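Local coordinates for protein probable porin (Pseudomonas aeruginosa, PDB 4FT6) that probably forms a beta-barrel channel of the OprD family that lets small solutes across the outer membrane, at residues A[287-292]-A[297-302]. Numbering follows the deposited sequence.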
ATOM      1  N   THR A 287      -1.661   2.660  -3.859  1.00 62.93           N
ATOM      2  CA  THR A 287      -2.636   3.740  -4.025  1.00 56.32           C
ATOM      3  C   THR A 287      -3.944   3.384  -3.354  1.00 60.51           C
ATOM      4  O   THR A 287      -4.212   2.216  -3.106  1.00 66.17           O
ATOM      5  CB  THR A 287      -2.916   4.068  -5.503  1.00 61.16           C
ATOM      6  OG1 THR A 287      -3.554   2.948  -6.136  1.00 62.09           O
ATOM      7  CG2 THR A 287      -1.620   4.438  -6.231  1.00 57.63           C
ATOM      8  N   PRO A 288      -4.769   4.394  -3.052  1.00 60.40           N
ATOM      9  CA  PRO A 288      -6.072   4.032  -2.474  1.00 51.58           C
ATOM     10  C   PRO A 288      -7.131   3.764  -3.542  1.00 53.70           C
ATOM     11  O   PRO A 288      -8.310   3.678  -3.175  1.00 53.46           O
ATOM     12  CB  PRO A 288      -6.465   5.281  -1.696  1.00 37.90           C
ATOM     13  CG  PRO A 288      -5.807   6.429  -2.510  1.00 56.91           C
ATOM     14  CD  PRO A 288      -4.475   5.841  -2.953  1.00 53.37           C
ATOM     15  N   LEU A 289      -6.749   3.655  -4.819  1.00 53.61           N
ATOM     16  CA  LEU A 289      -7.737   3.353  -5.876  1.00 56.78           C
ATOM     17  C   LEU A 289      -8.390   2.005  -5.599  1.00 56.72           C
ATOM     18  O   LEU A 289      -7.716   1.061  -5.159  1.00 60.71           O
ATOM     19  CB  LEU A 289      -7.111   3.342  -7.273  1.00 56.92           C
ATOM     20  CG  LEU A 289      -6.292   4.574  -7.664  1.00 60.54           C
ATOM     21  CD1 LEU A 289      -5.659   4.381  -9.030  1.00 59.57           C
ATOM     22  CD2 LEU A 289      -7.139   5.823  -7.636  1.00 53.73           C
ATOM     23  N   VAL A 290      -9.695   1.917  -5.845  1.00 54.18           N
ATOM     24  CA  VAL A 290     -10.465   0.716  -5.505  1.00 53.39           C
ATOM     25  C   VAL A 290     -10.015  -0.546  -6.243  1.00 54.62           C
ATOM     26  O   VAL A 290     -10.053  -1.641  -5.676  1.00 57.66           O
ATOM     27  CB  VAL A 290     -11.992   0.939  -5.693  1.00 43.14           C
ATOM     28  CG1 VAL A 290     -12.338   1.149  -7.193  1.00 51.34           C
ATOM     29  CG2 VAL A 290     -12.797  -0.203  -5.051  1.00 41.56           C
ATOM     30  N   ASN A 291      -9.587  -0.387  -7.493  1.00 52.73           N
ATOM     31  CA  ASN A 291      -9.065  -1.509  -8.268  1.00 60.27           C
ATOM     32  C   ASN A 291      -7.563  -1.688  -8.153  1.00 69.53           C
ATOM     33  O   ASN A 291      -6.948  -2.279  -9.043  1.00 70.33           O
ATOM     34  CB  ASN A 291      -9.413  -1.369  -9.750  1.00 62.90           C
ATOM     35  CG  ASN A 291     -10.800  -1.861 -10.067  1.00 61.74           C
ATOM     36  OD1 ASN A 291     -11.397  -2.624  -9.298  1.00 65.06           O
ATOM     37  ND2 ASN A 291     -11.328  -1.432 -11.212  1.00 60.14           N
ATOM     38  N   ASP A 292      -6.959  -1.157  -7.089  1.00 70.42           N
ATOM     39  CA  ASP A 292      -5.550  -1.440  -6.850  1.00 63.80           C
ATOM     40  C   ASP A 292      -5.521  -2.776  -6.128  1.00 59.07           C
ATOM     41  O   ASP A 292      -5.576  -2.839  -4.901  1.00 56.14           O
ATOM     42  CB  ASP A 292      -4.874  -0.362  -6.006  1.00 69.37           C
ATOM     43  CG  ASP A 292      -3.366  -0.531  -5.946  1.00 77.52           C
ATOM     44  OD1 ASP A 292      -2.874  -1.681  -6.116  1.00 75.62           O
ATOM     45  OD2 ASP A 292      -2.671   0.489  -5.727  1.00 80.85           O
ATOM     46  N   ASN A 297      -3.433  -2.801 -11.092  1.00 55.96           N
ATOM     47  CA  ASN A 297      -4.180  -1.718 -10.452  1.00 54.05           C
ATOM     48  C   ASN A 297      -5.068  -0.903 -11.424  1.00 55.35           C
ATOM     49  O   ASN A 297      -5.716   0.081 -11.037  1.00 53.89           O
ATOM     50  CB  ASN A 297      -3.245  -0.816  -9.615  1.00 50.74           C
ATOM     51  CG  ASN A 297      -2.272  -0.044 -10.470  1.00 59.49           C
ATOM     52  OD1 ASN A 297      -2.297  -0.141 -11.700  1.00 77.33           O
ATOM     53  ND2 ASN A 297      -1.428   0.753  -9.834  1.00 64.68           N
ATOM     54  N   PHE A 298      -5.090  -1.342 -12.679  1.00 54.82           N
ATOM     55  CA  PHE A 298      -5.991  -0.794 -13.690  1.00 57.00           C
ATOM     56  C   PHE A 298      -5.826   0.708 -13.855  1.00 58.30           C
ATOM     57  O   PHE A 298      -6.796   1.451 -13.808  1.00 67.62           O
ATOM     58  CB  PHE A 298      -7.441  -1.162 -13.351  1.00 58.27           C
ATOM     59  CG  PHE A 298      -7.702  -2.653 -13.383  1.00 66.73           C
ATOM     60  CD1 PHE A 298      -7.480  -3.442 -12.259  1.00 64.73           C
ATOM     61  CD2 PHE A 298      -8.140  -3.275 -14.549  1.00 67.58           C
ATOM     62  CE1 PHE A 298      -7.712  -4.829 -12.300  1.00 67.10           C
ATOM     63  CE2 PHE A 298      -8.373  -4.654 -14.586  1.00 63.74           C
ATOM     64  CZ  PHE A 298      -8.157  -5.431 -13.467  1.00 56.97           C
ATOM     65  N   THR A 299      -4.592   1.144 -14.072  1.00 61.58           N
ATOM     66  CA  THR A 299      -4.279   2.571 -14.117  1.00 63.16           C
ATOM     67  C   THR A 299      -3.652   3.030 -15.427  1.00 60.37           C
ATOM     68  O   THR A 299      -3.047   4.112 -15.480  1.00 58.61           O
ATOM     69  CB  THR A 299      -3.337   2.979 -12.977  1.00 60.48           C
ATOM     70  OG1 THR A 299      -2.106   2.269 -13.119  1.00 63.59           O
ATOM     71  CG2 THR A 299      -3.957   2.686 -11.621  1.00 54.55           C
ATOM     72  N   SER A 300      -3.788   2.210 -16.469  1.00 52.93           N
ATOM     73  CA  SER A 300      -3.324   2.584 -17.800  1.00 58.75           C
ATOM     74  C   SER A 300      -4.104   3.791 -18.319  1.00 62.81           C
ATOM     75  O   SER A 300      -5.251   4.016 -17.914  1.00 62.75           O
ATOM     76  CB  SER A 300      -3.509   1.423 -18.770  1.00 64.55           C
ATOM     77  OG  SER A 300      -2.659   0.364 -18.416  1.00 72.19           O
ATOM     78  N   ALA A 301      -3.488   4.557 -19.217  1.00 59.03           N
ATOM     79  CA  ALA A 301      -4.144   5.723 -19.798  1.00 64.53           C
ATOM     80  C   ALA A 301      -5.532   5.379 -20.359  1.00 67.93           C
ATOM     81  O   ALA A 301      -5.684   4.463 -21.173  1.00 72.30           O
ATOM     82  CB  ALA A 301      -3.263   6.365 -20.880  1.00 58.04           C
ATOM     83  N   GLY A 302      -6.543   6.109 -19.896  1.00 69.15           N
ATOM     84  CA  GLY A 302      -7.905   5.948 -20.385  1.00 57.63           C
ATOM     85  C   GLY A 302      -8.636   4.736 -19.838  1.00 62.67           C
ATOM     86  O   GLY A 302      -9.787   4.481 -20.221  1.00 70.60           O
TER
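At D292 and N297 the backbones of 287-292 and 297-302 come together, CA to CA 3.9 Å, at the end of a type I beta turn from L289 to D292 that the D292 N to L289 O hydrogen bond closes. Beside this junction the carbonyl O of N291 receives a CA-H...O contact from N297 CA at 3.2 Å, with an angle of 145° at the hydrogen. N291 O also lies in the plane of the F298 ring, at its edge, 3.5 Å from F298 CD1, where the aromatic C-H groups carry a slight positive charge that suits a carbonyl. N291 CB also packs on F298 CD1, while its amide turns to other partners, S305 and Q307, as befits a group able to donate and accept at once. Both segments belong to the long loop between strands 264-274 and 304-313 of the OprD-type barrel; Q271 on the first of these strands bonds to N291 N and N297 O, tying both sides of the contact to the wall. D292 reaches N297 through its carboxylate, D292 OD1 lying 3.6 Å from N297 CB, with the carboxylate and amide planes nearly perpendicular at 82°. D292 CG stands anti to the backbone N (chi1 -171°), which turns the carboxylate back to T287, and D292 OD2 accepts from T287 OG1 at 2.6 Å, on the anti side, and more weakly from T287 N. A short acid suits this place, since one oxygen can gather both donors of T287 across the turn. N297 has its own threonine: T299 OG1 donates to N297 OD1 from above the carbonyl plane, and N297 ND2 bonds to Y281. The same chi1 of T299 that sets OG1 at the amide directs methyl CG2 onto L289 CD1, a nonpolar touch at 3.5 Å, and L289 rests further on F235 and Q271.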